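Pollen allergen Phl p 6 (Phleum pratense, PDB 6TRK) is a grass pollen allergen of the Poa p IX/Phl p VI family whose biochemical role is not established, though its family name suggests a possible ribonuclease activity. Local coordinates at residues A[75-79]-A[80-84]. The protein carries 1 engineered substitution. Sequence-based numbering, arbitrary orientation.
Sequences DHAAP and EDKYE. With ZN (zinc ion), chain D.
Lys82 lays its aliphatic chain across the backbone of Ala77 to Pro79. Its CD and CE both pass the CA of Pro79, and Lys82 CG lies 3.4 Å from the O of Ala78. The chain runs extended as far as CE, then bends at the last torsion (chi4 -69°), which turns NZ to the O of Ala77. That hydrogen bond is 2.8 Å from Lys82 NZ to Ala77 O and lies in the carbonyl plane. NZ also bonds to the O of Ala74, so the ammonium spans the last turn of helix 60-76 and the first residue beyond it. Its positive charge would suit the negative end of that helix dipole.

Residues 77-81 form a short loop between helix 60-76 and helix 82-98 of the helical bundle. Ala77 is the first residue to leave helical geometry. Ala77 CB packs against the backbone of the next helix, 3.9 Å from the CA of Lys82. The turn is closed by Asp81 N, which donates to Ala78 O over 2.7 Å. Lys82 N gives Pro79 O a weak bond of 3.4 Å. One water links Ala78 N to Asp81 OD2, and another links Pro79 O to Tyr83 N. Glu80 bends back at chi2 (-90°), bringing both carboxylate oxygens against the CB of Ala78. At the end of helix 60-76, His76 NE2 binds a zinc ion at 2.0 Å. A water on the same zinc donates to Asp75 OD2. Tyr83 meets Phe37 of helix 30-55 edge-to-face, and both Lys82 and Tyr83 touch Tyr34 of the same helix.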
loop_
_atom_site.group_PDB
_atom_site.type_symbol
_atom_site.label_atom_id
_atom_site.label_comp_id
_atom_site.label_asym_id
_atom_site.label_seq_id
_atom_site.Cartn_x
_atom_site.Cartn_y
_atom_site.Cartn_z
ATOM N N ASP A 75 -2.621 4.788 -12.507
ATOM C CA ASP A 75 -3.041 5.926 -13.327
ATOM C C ASP A 75 -2.794 5.668 -14.809
ATOM O O ASP A 75 -3.661 5.961 -15.645
ATOM C CB ASP A 75 -2.314 7.193 -12.859
ATOM C CG ASP A 75 -2.813 8.485 -13.497
ATOM O OD1 ASP A 75 -3.976 8.570 -13.898
ATOM O OD2 ASP A 75 -1.971 9.430 -13.520
ATOM N N HIS A 76 -1.637 5.090 -15.150
ATOM C CA HIS A 76 -1.274 4.843 -16.541
ATOM C C HIS A 76 -1.806 3.533 -17.098
ATOM O O HIS A 76 -1.854 3.379 -18.321
ATOM C CB HIS A 76 0.250 4.918 -16.689
ATOM C CG HIS A 76 0.786 6.298 -16.496
ATOM N ND1 HIS A 76 0.842 7.224 -17.522
ATOM C CD2 HIS A 76 1.218 6.940 -15.387
ATOM C CE1 HIS A 76 1.299 8.372 -17.053
ATOM N NE2 HIS A 76 1.552 8.223 -15.766
ATOM N N ALA A 77 -2.274 2.618 -16.255
ATOM C CA ALA A 77 -2.813 1.350 -16.713
ATOM C C ALA A 77 -4.176 1.517 -17.384
ATOM O O ALA A 77 -4.960 2.404 -17.036
ATOM C CB ALA A 77 -2.953 0.386 -15.535
ATOM N N ALA A 78 -4.458 0.650 -18.361
ATOM C CA ALA A 78 -5.803 0.560 -18.911
ATOM C C ALA A 78 -6.781 0.168 -17.807
ATOM O O ALA A 78 -6.398 -0.510 -16.863
ATOM C CB ALA A 78 -5.863 -0.467 -20.034
ATOM N N PRO A 79 -8.049 0.594 -17.906
ATOM C CA PRO A 79 -9.001 0.360 -16.812
ATOM C C PRO A 79 -9.011 -1.066 -16.287
ATOM O O PRO A 79 -9.046 -1.270 -15.068
ATOM C CB PRO A 79 -10.349 0.736 -17.455
ATOM C CG PRO A 79 -9.981 1.809 -18.456
ATOM C CD PRO A 79 -8.610 1.467 -18.965
ATOM N N GLU A 80 -8.978 -2.061 -17.185
ATOM C CA GLU A 80 -9.024 -3.458 -16.768
ATOM C C GLU A 80 -7.785 -3.907 -16.008
ATOM O O GLU A 80 -7.821 -4.975 -15.372
ATOM C CB GLU A 80 -9.244 -4.344 -18.008
ATOM C CG GLU A 80 -8.125 -4.303 -19.039
ATOM C CD GLU A 80 -8.283 -3.229 -20.138
ATOM O OE1 GLU A 80 -9.036 -2.220 -19.981
ATOM O OE2 GLU A 80 -7.622 -3.406 -21.187
ATOM N N ASP A 81 -6.723 -3.097 -16.009
ATOM C CA ASP A 81 -5.436 -3.452 -15.413
ATOM C C ASP A 81 -5.098 -2.626 -14.183
ATOM O O ASP A 81 -4.066 -2.892 -13.527
ATOM C CB ASP A 81 -4.327 -3.256 -16.467
ATOM C CG ASP A 81 -4.420 -4.243 -17.621
ATOM O OD1 ASP A 81 -4.852 -5.390 -17.387
ATOM O OD2 ASP A 81 -4.047 -3.867 -18.753
ATOM N N LYS A 82 -5.921 -1.623 -13.857
ATOM C CA LYS A 82 -5.558 -0.664 -12.819
ATOM C C LYS A 82 -5.450 -1.311 -11.443
ATOM O O LYS A 82 -4.530 -0.995 -10.676
ATOM C CB LYS A 82 -6.593 0.474 -12.787
ATOM C CG LYS A 82 -6.573 1.316 -14.030
ATOM C CD LYS A 82 -7.568 2.454 -13.960
ATOM C CE LYS A 82 -7.446 3.365 -15.173
ATOM N NZ LYS A 82 -6.137 4.138 -15.168
ATOM N N TYR A 83 -6.385 -2.202 -11.091
ATOM C CA TYR A 83 -6.351 -2.748 -9.743
ATOM C C TYR A 83 -5.093 -3.576 -9.527
ATOM O O TYR A 83 -4.362 -3.377 -8.553
ATOM C CB TYR A 83 -7.635 -3.554 -9.457
ATOM C CG TYR A 83 -7.630 -4.275 -8.125
ATOM C CD1 TYR A 83 -7.507 -3.603 -6.940
ATOM C CD2 TYR A 83 -7.783 -5.657 -8.082
ATOM C CE1 TYR A 83 -7.498 -4.278 -5.722
ATOM C CE2 TYR A 83 -7.768 -6.345 -6.877
ATOM C CZ TYR A 83 -7.626 -5.644 -5.701
ATOM O OH TYR A 83 -7.606 -6.327 -4.501
ATOM N N GLU A 84 -4.797 -4.478 -10.455
ATOM C CA GLU A 84 -3.582 -5.279 -10.269
ATOM C C GLU A 84 -2.314 -4.436 -10.368
ATOM O O GLU A 84 -1.352 -4.708 -9.644
ATOM C CB GLU A 84 -3.561 -6.422 -11.258
ATOM C CG GLU A 84 -4.728 -7.429 -11.022
ATOM C CD GLU A 84 -4.639 -8.204 -9.694
ATOM O OE1 GLU A 84 -3.531 -8.353 -9.125
ATOM O OE2 GLU A 84 -5.692 -8.683 -9.221
HETATM ZN ZN ZN D . 1.958 9.673 -14.463
HETATM O O HOH W 1 0.602 9.246 -12.903
HETATM O O HOH W 2 -2.564 -1.347 -18.915
HETATM O O HOH W 3 -8.738 -2.882 -12.745
#